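Local coordinates for octenoyl-CoA reductase/carboxylase (Streptomyces sp., PDB 4A0S), which catalyses the NADPH-dependent reductive carboxylation of 2-octenoyl-CoA, supplying an extender unit for cinnabaramide polyketide biosynthesis, at residues 397-402 with 407-412; 321-326 with 348-353; 119-124 with 129-134. One frame throughout, in Å; residues are numbered along the deposited sequence.

In the fold
Along the chain the three contacts come in series: interaction 3, then interaction 2, then interaction 1. None encloses or crosses another. Interaction 3 closes the short loop between strands 117-124 and 136-139 in the GroES-like part. Interaction 2 lies in the Rossmann-type part. It closes a longer loop, running through strands 331-334 and 342-346, and sets helix 316-325 against helix 347-352 beside octanoyl-CoA. Interaction 1 returns the chain to the first part and packs helix 393-401 on strand 408-412. Interactions 1 and 3 reach the same mixed sheet, with centres about 27 Å apart. Interactions 2 and 3 lie on opposite sides of the chain centre, their centres about 48 Å apart.

Interaction 1: 397-402 with 407-412; sequences CRVVQT and GKVAVL
Beside the meeting of Val399 and Val400 with Val409 lies one flat group, the guanidinium of Arg398. One of its faces carries the CG2 methyl of Thr402, 3.5 Å above the plane and set toward the rim. At its edge, in the guanidinium plane, sits Gln401 OE1. Arg398 NH1 donates to this oxygen over 2.9 Å. The donor stands well above the amide plane, 69° out of it. NH2 pairs with Asp43, and Gln401 also bonds to the backbone of Lys44 and Val46. This polar group ties the helix end to another part of the chain. The contact itself is apolar and small. Val409 points at the helix, and its CG2 touches Val400 CG2 at 3.9 Å. The same methyl lies 4.2 Å from Val399 CG1. In Val409, CG1 is anti to the backbone N (chi1 -178°), which leaves CG2 beside that N, where it meets both helix valines. The side chains of Val400 and Val409 run antiparallel alongside each other. Tyr388 and Ala396 also pack on Val409, while Tyr76 and Val79 pack on Val400. Val400 and Gly407 both touch the bound NADP, so the contact borders the cofactor pocket. It is the packing of a beta-alpha-beta crossover: helix 393-401 links the parallel strands 384-389 and 408-412 and lies against the second of them.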
loop_
_atom_site.group_PDB
_atom_site.type_symbol
_atom_site.label_atom_id
_atom_site.label_comp_id
_atom_site.label_asym_id
_atom_site.label_seq_id
_atom_site.Cartn_x
_atom_site.Cartn_y
_atom_site.Cartn_z
ATOM N N CYS A 397 8.677 -38.526 -4.519
ATOM C CA CYS A 397 9.051 -37.516 -5.497
ATOM C C CYS A 397 8.484 -37.810 -6.884
ATOM O O CYS A 397 7.895 -36.935 -7.528
ATOM C CB CYS A 397 10.562 -37.411 -5.559
ATOM S SG CYS A 397 11.106 -35.865 -6.218
ATOM N N ARG A 398 8.650 -39.056 -7.325
ATOM C CA ARG A 398 8.083 -39.511 -8.582
ATOM C C ARG A 398 6.577 -39.297 -8.587
ATOM O O ARG A 398 6.007 -38.876 -9.589
ATOM C CB ARG A 398 8.409 -40.994 -8.775
ATOM C CG ARG A 398 7.897 -41.611 -10.063
ATOM C CD ARG A 398 8.564 -40.978 -11.261
ATOM N NE ARG A 398 8.252 -41.691 -12.490
ATOM C CZ ARG A 398 8.487 -41.221 -13.712
ATOM N NH1 ARG A 398 9.026 -40.018 -13.876
ATOM N NH2 ARG A 398 8.167 -41.954 -14.770
ATOM N N VAL A 399 5.926 -39.600 -7.476
ATOM C CA VAL A 399 4.481 -39.403 -7.383
ATOM C C VAL A 399 4.129 -37.967 -7.746
ATOM O O VAL A 399 3.285 -37.735 -8.600
ATOM C CB VAL A 399 3.939 -39.776 -5.977
ATOM C CG1 VAL A 399 2.596 -39.089 -5.712
ATOM C CG2 VAL A 399 3.820 -41.300 -5.835
ATOM N N VAL A 400 4.795 -37.015 -7.093
ATOM C CA VAL A 400 4.587 -35.599 -7.370
ATOM C C VAL A 400 4.991 -35.244 -8.792
ATOM O O VAL A 400 4.272 -34.535 -9.478
ATOM C CB VAL A 400 5.330 -34.699 -6.358
ATOM C CG1 VAL A 400 5.256 -33.208 -6.791
ATOM C CG2 VAL A 400 4.732 -34.898 -4.982
ATOM N N GLN A 401 6.131 -35.763 -9.233
ATOM C CA GLN A 401 6.538 -35.580 -10.623
ATOM C C GLN A 401 5.458 -36.002 -11.613
ATOM O O GLN A 401 5.207 -35.311 -12.593
ATOM C CB GLN A 401 7.828 -36.326 -10.927
ATOM C CG GLN A 401 8.315 -36.041 -12.343
ATOM C CD GLN A 401 9.606 -36.728 -12.647
ATOM O OE1 GLN A 401 9.874 -37.799 -12.142
ATOM N NE2 GLN A 401 10.416 -36.114 -13.492
ATOM N N THR A 402 4.824 -37.139 -11.347
ATOM C CA THR A 402 3.856 -37.697 -12.280
ATOM C C THR A 402 2.438 -37.210 -11.963
ATOM O O THR A 402 1.468 -37.715 -12.506
ATOM C CB THR A 402 3.925 -39.227 -12.290
ATOM O OG1 THR A 402 3.761 -39.695 -10.955
ATOM C CG2 THR A 402 5.282 -39.695 -12.807
ATOM N N GLY A 407 -2.730 -32.353 -2.924
ATOM C CA GLY A 407 -2.185 -31.813 -1.712
ATOM C C GLY A 407 -0.710 -32.105 -1.615
ATOM O O GLY A 407 0.039 -31.919 -2.573
ATOM N N LYS A 408 -0.309 -32.587 -0.448
ATOM C CA LYS A 408 1.082 -32.705 -0.112
ATOM C C LYS A 408 1.426 -34.129 0.243
ATOM O O LYS A 408 0.711 -34.797 0.990
ATOM C CB LYS A 408 1.416 -31.820 1.088
ATOM C CG LYS A 408 1.459 -30.318 0.821
ATOM C CD LYS A 408 2.602 -29.883 -0.085
ATOM C CE LYS A 408 3.940 -30.369 0.432
ATOM N NZ LYS A 408 5.065 -29.816 -0.349
ATOM N N VAL A 409 2.548 -34.564 -0.287
ATOM C CA VAL A 409 3.095 -35.852 0.057
ATOM C C VAL A 409 4.156 -35.637 1.108
ATOM O O VAL A 409 5.169 -35.004 0.855
ATOM C CB VAL A 409 3.712 -36.559 -1.145
ATOM C CG1 VAL A 409 4.236 -37.934 -0.698
ATOM C CG2 VAL A 409 2.672 -36.743 -2.218
ATOM N N ALA A 410 3.898 -36.156 2.295
ATOM C CA ALA A 410 4.832 -36.044 3.375
ATOM C C ALA A 410 5.855 -37.142 3.232
ATOM O O ALA A 410 5.582 -38.199 2.647
ATOM C CB ALA A 410 4.106 -36.176 4.696
ATOM N N VAL A 411 7.029 -36.890 3.784
ATOM C CA VAL A 411 8.043 -37.915 3.892
ATOM C C VAL A 411 8.462 -37.954 5.345
ATOM O O VAL A 411 8.906 -36.945 5.902
ATOM C CB VAL A 411 9.260 -37.634 2.953
ATOM C CG1 VAL A 411 10.365 -38.651 3.154
ATOM C CG2 VAL A 411 8.834 -37.631 1.485
ATOM N N LEU A 412 8.297 -39.111 5.969
ATOM C CA LEU A 412 8.862 -39.318 7.282
ATOM C C LEU A 412 10.358 -39.403 7.075
ATOM O O LEU A 412 10.829 -39.987 6.098
ATOM C CB LEU A 412 8.350 -40.612 7.919
ATOM C CG LEU A 412 6.843 -40.722 8.111
ATOM C CD1 LEU A 412 6.443 -42.162 8.514
ATOM C CD2 LEU A 412 6.317 -39.663 9.087
#

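Interaction 2: 321-326 with 348-353; sequences LSVIVA and RYLWMK. With CO8 (octanoyl-coenzyme A), chain L.
Tyr349 packs on Ile324 with its ring and donates its OH to the phosphate oxygen O4A of octanoyl-CoA, 3.0 Å away. The contact joins two helices of the Rossmann-type domain, 316-325 and 347-352. The axes of the pieces 321-325 and 348-352 come within 8.8 Å at an angle of 38°. The Tyr349 ring is sandwiched. Ile324 CG1 makes a CH-pi contact over one face, 4.1 Å from the centroid. The CDP methyl of the ligand covers the opposite face, toward the rim. Tyr349 CG stands anti to its carbonyl carbon (chi1 -66°), and the ring thereby reaches from the helix pair to the coenzyme. Val323 CG1 adds a second apolar contact. It lies 3.9 Å from Tyr349 CB and also touches Leu350 CD1. Arg348 bends at chi3 (-46°) and lays its guanidinium flat over the same CDP methyl, with CZ 3.5 Å from that carbon. Its NH1 gives a weak bond of 3.0 Å to O9P of the ligand, and NH2 pairs with Asp346. Tyr341 of the second subunit adds a cation-pi contact. With an alanine here, Asp346 would probably lose its ion pair and the CDP methyl its flat cover. Lys353 NZ adds a weak bond to phosphate oxygen O5A. Arg286 and Arg293 hold the coenzyme too, as does His91 of the second subunit. Farther along the ligand, Met352 CG covers one face of the Trp351 indole, and the thioester sulfur S1P lies at the ring edge, 3.8 Å from Trp351 CZ2.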
loop_
_atom_site.group_PDB
_atom_site.type_symbol
_atom_site.label_atom_id
_atom_site.label_comp_id
_atom_site.label_asym_id
_atom_site.label_seq_id
_atom_site.Cartn_x
_atom_site.Cartn_y
_atom_site.Cartn_z
ATOM N N LEU A 321 -4.310 -17.005 -20.184
ATOM C CA LEU A 321 -5.679 -17.073 -19.678
ATOM C C LEU A 321 -5.807 -16.251 -18.397
ATOM O O LEU A 321 -6.732 -15.463 -18.258
ATOM C CB LEU A 321 -6.074 -18.523 -19.415
ATOM C CG LEU A 321 -5.930 -19.447 -20.628
ATOM C CD1 LEU A 321 -5.915 -20.911 -20.192
ATOM C CD2 LEU A 321 -7.068 -19.168 -21.565
ATOM N N SER A 322 -4.848 -16.433 -17.486
ATOM C CA SER A 322 -4.854 -15.770 -16.178
ATOM C C SER A 322 -4.932 -14.264 -16.343
ATOM O O SER A 322 -5.709 -13.605 -15.648
ATOM C CB SER A 322 -3.619 -16.154 -15.376
ATOM O OG SER A 322 -3.680 -17.522 -15.047
ATOM N N VAL A 323 -4.158 -13.735 -17.289
ATOM C CA VAL A 323 -4.189 -12.311 -17.608
ATOM C C VAL A 323 -5.556 -11.881 -18.138
ATOM O O VAL A 323 -6.074 -10.827 -17.773
ATOM C CB VAL A 323 -3.074 -11.916 -18.614
ATOM C CG1 VAL A 323 -3.258 -10.497 -19.068
ATOM C CG2 VAL A 323 -1.731 -12.041 -17.958
ATOM N N ILE A 324 -6.152 -12.707 -18.978
ATOM C CA ILE A 324 -7.427 -12.335 -19.585
ATOM C C ILE A 324 -8.562 -12.379 -18.571
ATOM O O ILE A 324 -9.390 -11.464 -18.502
ATOM C CB ILE A 324 -7.748 -13.229 -20.798
ATOM C CG1 ILE A 324 -6.753 -12.919 -21.925
ATOM C CG2 ILE A 324 -9.200 -12.992 -21.269
ATOM C CD1 ILE A 324 -6.678 -13.979 -22.975
ATOM N N VAL A 325 -8.559 -13.435 -17.764
ATOM C CA VAL A 325 -9.671 -13.737 -16.870
ATOM C C VAL A 325 -9.786 -12.795 -15.671
ATOM O O VAL A 325 -10.879 -12.530 -15.202
ATOM C CB VAL A 325 -9.613 -15.203 -16.421
ATOM C CG1 VAL A 325 -8.581 -15.402 -15.308
ATOM C CG2 VAL A 325 -10.957 -15.685 -16.018
ATOM N N ALA A 326 -8.662 -12.282 -15.190
ATOM C CA ALA A 326 -8.691 -11.416 -14.026
ATOM C C ALA A 326 -9.556 -10.190 -14.296
ATOM O O ALA A 326 -9.523 -9.643 -15.384
ATOM C CB ALA A 326 -7.287 -11.025 -13.627
ATOM N N ARG A 348 -2.657 -6.078 -23.864
ATOM C CA ARG A 348 -3.840 -5.232 -23.890
ATOM C C ARG A 348 -4.716 -5.499 -22.674
ATOM O O ARG A 348 -5.189 -4.573 -22.031
ATOM C CB ARG A 348 -4.631 -5.411 -25.178
ATOM C CG ARG A 348 -3.931 -4.784 -26.364
ATOM C CD ARG A 348 -4.639 -5.142 -27.640
ATOM N NE ARG A 348 -4.949 -6.571 -27.686
ATOM C CZ ARG A 348 -5.830 -7.122 -28.516
ATOM N NH1 ARG A 348 -6.492 -6.366 -29.382
ATOM N NH2 ARG A 348 -6.053 -8.431 -28.474
ATOM N N TYR A 349 -4.889 -6.767 -22.336
ATOM C CA TYR A 349 -5.680 -7.112 -21.166
ATOM C C TYR A 349 -5.015 -6.621 -19.897
ATOM O O TYR A 349 -5.691 -6.248 -18.942
ATOM C CB TYR A 349 -5.989 -8.609 -21.143
ATOM C CG TYR A 349 -6.886 -8.962 -22.298
ATOM C CD1 TYR A 349 -8.261 -8.812 -22.204
ATOM C CD2 TYR A 349 -6.346 -9.380 -23.521
ATOM C CE1 TYR A 349 -9.093 -9.103 -23.283
ATOM C CE2 TYR A 349 -7.159 -9.670 -24.601
ATOM C CZ TYR A 349 -8.533 -9.532 -24.477
ATOM O OH TYR A 349 -9.338 -9.821 -25.545
ATOM N N LEU A 350 -3.694 -6.557 -19.902
ATOM C CA LEU A 350 -3.003 -6.105 -18.718
ATOM C C LEU A 350 -3.127 -4.595 -18.512
ATOM O O LEU A 350 -3.599 -4.148 -17.466
ATOM C CB LEU A 350 -1.539 -6.505 -18.752
ATOM C CG LEU A 350 -0.929 -6.379 -17.362
ATOM C CD1 LEU A 350 -1.390 -7.566 -16.517
ATOM C CD2 LEU A 350 0.549 -6.392 -17.499
ATOM N N TRP A 351 -2.696 -3.807 -19.492
ATOM C CA TRP A 351 -2.670 -2.361 -19.287
ATOM C C TRP A 351 -4.045 -1.723 -19.454
ATOM O O TRP A 351 -4.422 -0.858 -18.672
ATOM C CB TRP A 351 -1.631 -1.677 -20.175
ATOM C CG TRP A 351 -2.191 -1.030 -21.416
ATOM C CD1 TRP A 351 -2.964 0.107 -21.482
ATOM C CD2 TRP A 351 -2.015 -1.467 -22.760
ATOM N NE1 TRP A 351 -3.289 0.384 -22.784
ATOM C CE2 TRP A 351 -2.712 -0.558 -23.591
ATOM C CE3 TRP A 351 -1.325 -2.534 -23.351
ATOM C CZ2 TRP A 351 -2.742 -0.691 -24.978
ATOM C CZ3 TRP A 351 -1.351 -2.654 -24.731
ATOM C CH2 TRP A 351 -2.062 -1.743 -25.528
ATOM N N MET A 352 -4.801 -2.158 -20.457
ATOM C CA MET A 352 -6.098 -1.530 -20.715
ATOM C C MET A 352 -7.044 -1.723 -19.543
ATOM O O MET A 352 -7.879 -0.876 -19.252
ATOM C CB MET A 352 -6.740 -2.101 -21.972
ATOM C CG MET A 352 -6.170 -1.567 -23.251
ATOM S SD MET A 352 -6.682 0.147 -23.531
ATOM C CE MET A 352 -8.436 -0.003 -23.905
ATOM N N LYS A 353 -6.913 -2.851 -18.877
ATOM C CA LYS A 353 -7.782 -3.139 -17.757
ATOM C C LYS A 353 -7.050 -2.967 -16.431
ATOM O O LYS A 353 -7.559 -3.327 -15.374
ATOM C CB LYS A 353 -8.429 -4.505 -17.963
ATOM C CG LYS A 353 -9.577 -4.368 -18.972
ATOM C CD LYS A 353 -9.802 -5.600 -19.812
ATOM C CE LYS A 353 -10.860 -5.328 -20.866
ATOM N NZ LYS A 353 -10.727 -6.275 -22.004
HETATM N N1A CO8 L . -14.103 -4.335 -38.023
HETATM C C2A CO8 L . -15.189 -4.324 -37.254
HETATM N N3A CO8 L . -15.188 -4.870 -36.041
HETATM C C4A CO8 L . -14.075 -5.455 -35.555
HETATM C C5A CO8 L . -12.923 -5.485 -36.333
HETATM C C6A CO8 L . -12.957 -4.904 -37.600
HETATM N N6A CO8 L . -11.878 -4.903 -38.382
HETATM N N7A CO8 L . -11.980 -6.111 -35.633
HETATM C C8A CO8 L . -12.512 -6.463 -34.462
HETATM N N9A CO8 L . -13.794 -6.074 -34.409
HETATM C C1B CO8 L . -14.736 -6.268 -33.247
HETATM C C2B CO8 L . -15.207 -7.707 -32.983
HETATM O O2B CO8 L . -16.598 -7.693 -32.625
HETATM C C3B CO8 L . -14.348 -8.151 -31.796
HETATM O O3B CO8 L . -15.070 -9.050 -30.949
HETATM P P3B CO8 L . -14.551 -10.567 -30.724
HETATM O O7A CO8 L . -14.425 -11.187 -32.218
HETATM O O8A CO8 L . -13.043 -10.446 -30.145
HETATM O O9A CO8 L . -15.462 -11.321 -29.830
HETATM C C4B CO8 L . -14.149 -6.856 -31.030
HETATM O O4B CO8 L . -13.985 -5.847 -32.057
HETATM C C5B CO8 L . -12.917 -6.980 -30.100
HETATM O O5B CO8 L . -12.823 -5.870 -29.172
HETATM P P1A CO8 L . -13.713 -5.798 -27.794
HETATM O O1A CO8 L . -13.142 -4.509 -26.974
HETATM O O2A CO8 L . -15.175 -5.710 -28.054
HETATM O O3A CO8 L . -13.379 -7.135 -26.901
HETATM P P2A CO8 L . -12.459 -7.145 -25.545
HETATM O O4A CO8 L . -12.107 -8.702 -25.335
HETATM O O5A CO8 L . -13.065 -6.526 -24.322
HETATM O O6A CO8 L . -11.048 -6.461 -25.939
HETATM C CBP CO8 L . -9.166 -4.931 -25.739
HETATM C CCP CO8 L . -10.371 -5.569 -25.041
HETATM C CDP CO8 L . -8.192 -6.061 -26.106
HETATM C CEP CO8 L . -8.510 -3.962 -24.742
HETATM C CAP CO8 L . -9.677 -4.199 -27.015
HETATM O OAP CO8 L . -10.778 -3.330 -26.683
HETATM C C9P CO8 L . -8.589 -3.341 -27.666
HETATM O O9P CO8 L . -7.640 -3.848 -28.278
HETATM N N8P CO8 L . -8.785 -2.035 -27.481
HETATM C C7P CO8 L . -7.865 -1.006 -27.954
HETATM C C6P CO8 L . -6.610 -1.059 -27.077
HETATM C C5P CO8 L . -5.421 -0.571 -27.899
HETATM O O5P CO8 L . -4.790 -1.341 -28.626
HETATM N N4P CO8 L . -5.164 0.732 -27.801
HETATM C C3P CO8 L . -5.936 1.638 -26.937
HETATM C C2P CO8 L . -5.170 2.944 -26.830
HETATM S S1P CO8 L . -3.805 2.877 -25.599
HETATM C "C1'" CO8 L . -3.602 4.584 -25.516
HETATM O "O1'" CO8 L . -2.940 5.152 -26.391
HETATM C "C2'" CO8 L . -4.254 5.262 -24.489
HETATM C "C3'" CO8 L . -4.153 6.641 -24.338
HETATM C "C4'" CO8 L . -4.751 7.339 -23.279
HETATM C "C5'" CO8 L . -5.674 6.524 -22.366
HETATM C "C6'" CO8 L . -6.479 7.462 -21.447
HETATM C "C7'" CO8 L . -7.589 6.638 -20.816
HETATM C "C8'" CO8 L . -8.354 7.487 -19.817
#

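Interaction 3: 119-124 with 129-134; sequences GVVVRT and RRWKPG
The carbonyl oxygen of Val121 is met by two successive residues of the facing loop. Gly134 N donates to Val121 O over 2.7 Å, nearly straight at 163°. Pro133 CA makes a CA-H...O contact with the same oxygen at 3.1 Å. The setting is an antiparallel strand pair of the GroES-like domain, 117-124 and 136-139, joined by a loop. Strand 117-124 carries a classic beta bulge here, with Val122 and Arg123 both facing Leu66 on the neighbouring strand. Gly134 has a positive phi, and a CB there would jam against the carbonyl oxygen of Pro133. Its bare CA takes Val120 CG1 at 3.6 Å. Val121 points at the loop. Its CG1, anti to the backbone N (chi1 177°), lies beside the carbonyl of Lys132, 3.4 Å from that oxygen. Its CG2 reaches the Trp131 ring obliquely. Farther along the strand, Thr124 CG2 rests against Trp131 O at 3.7 Å. The loop also faces outward: Arg129 and Arg130 form salt bridges with Asp145 of the third subunit, so the loop takes part in the tetramer. Pro133 packs on Ile16 and Glu17 of helix 13-18. The guanidinium of Arg123 binds the carbonyls of Ile16 and Ala19. Its NH1 also donates to Val122 O at 2.8 Å, with that oxygen in the guanidinium plane, and Pro133 CG sits 3.4 Å from Val122 O.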
loop_
_atom_site.group_PDB
_atom_site.type_symbol
_atom_site.label_atom_id
_atom_site.label_comp_id
_atom_site.label_asym_id
_atom_site.label_seq_id
_atom_site.Cartn_x
_atom_site.Cartn_y
_atom_site.Cartn_z
ATOM N N GLY A 119 10.578 -31.034 12.906
ATOM C CA GLY A 119 11.497 -31.837 13.640
ATOM C C GLY A 119 11.904 -31.254 14.956
ATOM O O GLY A 119 11.199 -30.461 15.560
ATOM N N VAL A 120 13.065 -31.687 15.398
ATOM C CA VAL A 120 13.525 -31.360 16.710
ATOM C C VAL A 120 14.893 -30.711 16.623
ATOM O O VAL A 120 15.793 -31.215 15.956
ATOM C CB VAL A 120 13.609 -32.621 17.579
ATOM C CG1 VAL A 120 14.042 -32.249 18.956
ATOM C CG2 VAL A 120 12.266 -33.344 17.595
ATOM N N VAL A 121 15.033 -29.582 17.307
ATOM C CA VAL A 121 16.309 -28.920 17.399
ATOM C C VAL A 121 17.250 -29.837 18.154
ATOM O O VAL A 121 16.894 -30.373 19.205
ATOM C CB VAL A 121 16.173 -27.576 18.131
ATOM C CG1 VAL A 121 17.520 -26.931 18.296
ATOM C CG2 VAL A 121 15.208 -26.661 17.370
ATOM N N VAL A 122 18.436 -30.050 17.609
ATOM C CA VAL A 122 19.424 -30.847 18.333
ATOM C C VAL A 122 20.683 -30.038 18.664
ATOM O O VAL A 122 21.349 -30.296 19.667
ATOM C CB VAL A 122 19.728 -32.185 17.620
ATOM C CG1 VAL A 122 18.500 -33.080 17.652
ATOM C CG2 VAL A 122 20.164 -31.955 16.186
ATOM N N ARG A 123 20.995 -29.045 17.841
ATOM C CA ARG A 123 22.113 -28.148 18.120
ATOM C C ARG A 123 21.791 -26.770 17.594
ATOM O O ARG A 123 21.081 -26.632 16.611
ATOM C CB ARG A 123 23.406 -28.638 17.456
ATOM C CG ARG A 123 23.959 -29.954 18.012
ATOM C CD ARG A 123 24.569 -29.759 19.392
ATOM N NE ARG A 123 25.269 -30.966 19.836
ATOM C CZ ARG A 123 24.681 -32.064 20.308
ATOM N NH1 ARG A 123 23.349 -32.166 20.401
ATOM N NH2 ARG A 123 25.436 -33.083 20.667
ATOM N N THR A 124 22.329 -25.755 18.250
ATOM C CA THR A 124 22.201 -24.396 17.766
ATOM C C THR A 124 23.575 -23.776 17.752
ATOM O O THR A 124 24.399 -24.040 18.655
ATOM C CB THR A 124 21.308 -23.542 18.688
ATOM O OG1 THR A 124 21.952 -23.379 19.961
ATOM C CG2 THR A 124 19.948 -24.186 18.895
ATOM N N ARG A 129 19.476 -17.526 18.953
ATOM C CA ARG A 129 18.725 -17.153 20.125
ATOM C C ARG A 129 17.534 -18.051 20.336
ATOM O O ARG A 129 16.941 -18.547 19.382
ATOM C CB ARG A 129 18.256 -15.711 19.996
ATOM C CG ARG A 129 19.433 -14.773 20.092
ATOM C CD ARG A 129 19.043 -13.348 19.964
ATOM N NE ARG A 129 18.836 -12.958 18.581
ATOM C CZ ARG A 129 19.797 -12.768 17.676
ATOM N NH1 ARG A 129 21.087 -12.962 17.964
ATOM N NH2 ARG A 129 19.458 -12.402 16.454
ATOM N N ARG A 130 17.227 -18.269 21.611
ATOM C CA ARG A 130 15.940 -18.787 22.067
ATOM C C ARG A 130 15.728 -20.266 21.802
ATOM O O ARG A 130 15.345 -20.999 22.718
ATOM C CB ARG A 130 14.771 -17.936 21.554
ATOM C CG ARG A 130 14.763 -16.515 22.095
ATOM C CD ARG A 130 13.576 -15.742 21.523
ATOM N NE ARG A 130 13.713 -15.477 20.089
ATOM C CZ ARG A 130 14.452 -14.500 19.564
ATOM N NH1 ARG A 130 15.141 -13.682 20.349
ATOM N NH2 ARG A 130 14.505 -14.340 18.247
ATOM N N TRP A 131 15.969 -20.722 20.580
ATOM C CA TRP A 131 15.844 -22.153 20.297
ATOM C C TRP A 131 16.791 -22.957 21.142
ATOM O O TRP A 131 17.901 -22.530 21.458
ATOM C CB TRP A 131 16.125 -22.480 18.834
ATOM C CG TRP A 131 15.195 -21.795 17.961
ATOM C CD1 TRP A 131 15.472 -20.753 17.139
ATOM C CD2 TRP A 131 13.800 -22.046 17.850
ATOM N NE1 TRP A 131 14.335 -20.345 16.497
ATOM C CE2 TRP A 131 13.290 -21.126 16.912
ATOM C CE3 TRP A 131 12.930 -22.973 18.434
ATOM C CZ2 TRP A 131 11.942 -21.098 16.547
ATOM C CZ3 TRP A 131 11.584 -22.941 18.079
ATOM C CH2 TRP A 131 11.106 -22.016 17.149
ATOM N N LYS A 132 16.350 -24.141 21.510
ATOM C CA LYS A 132 17.213 -25.000 22.276
ATOM C C LYS A 132 16.951 -26.438 21.846
ATOM O O LYS A 132 15.884 -26.739 21.318
ATOM C CB LYS A 132 16.965 -24.778 23.767
ATOM C CG LYS A 132 15.553 -25.072 24.185
ATOM C CD LYS A 132 15.321 -24.566 25.604
ATOM C CE LYS A 132 13.924 -24.918 26.071
ATOM N NZ LYS A 132 12.895 -24.116 25.339
ATOM N N PRO A 133 17.942 -27.318 22.025
ATOM C CA PRO A 133 17.727 -28.720 21.692
ATOM C C PRO A 133 16.458 -29.263 22.364
ATOM O O PRO A 133 16.209 -28.977 23.537
ATOM C CB PRO A 133 18.984 -29.384 22.245
ATOM C CG PRO A 133 20.033 -28.311 22.113
ATOM C CD PRO A 133 19.319 -27.069 22.492
ATOM N N GLY A 134 15.669 -30.027 21.608
ATOM C CA GLY A 134 14.390 -30.528 22.081
ATOM C C GLY A 134 13.187 -29.754 21.559
ATOM O O GLY A 134 12.063 -30.242 21.586
#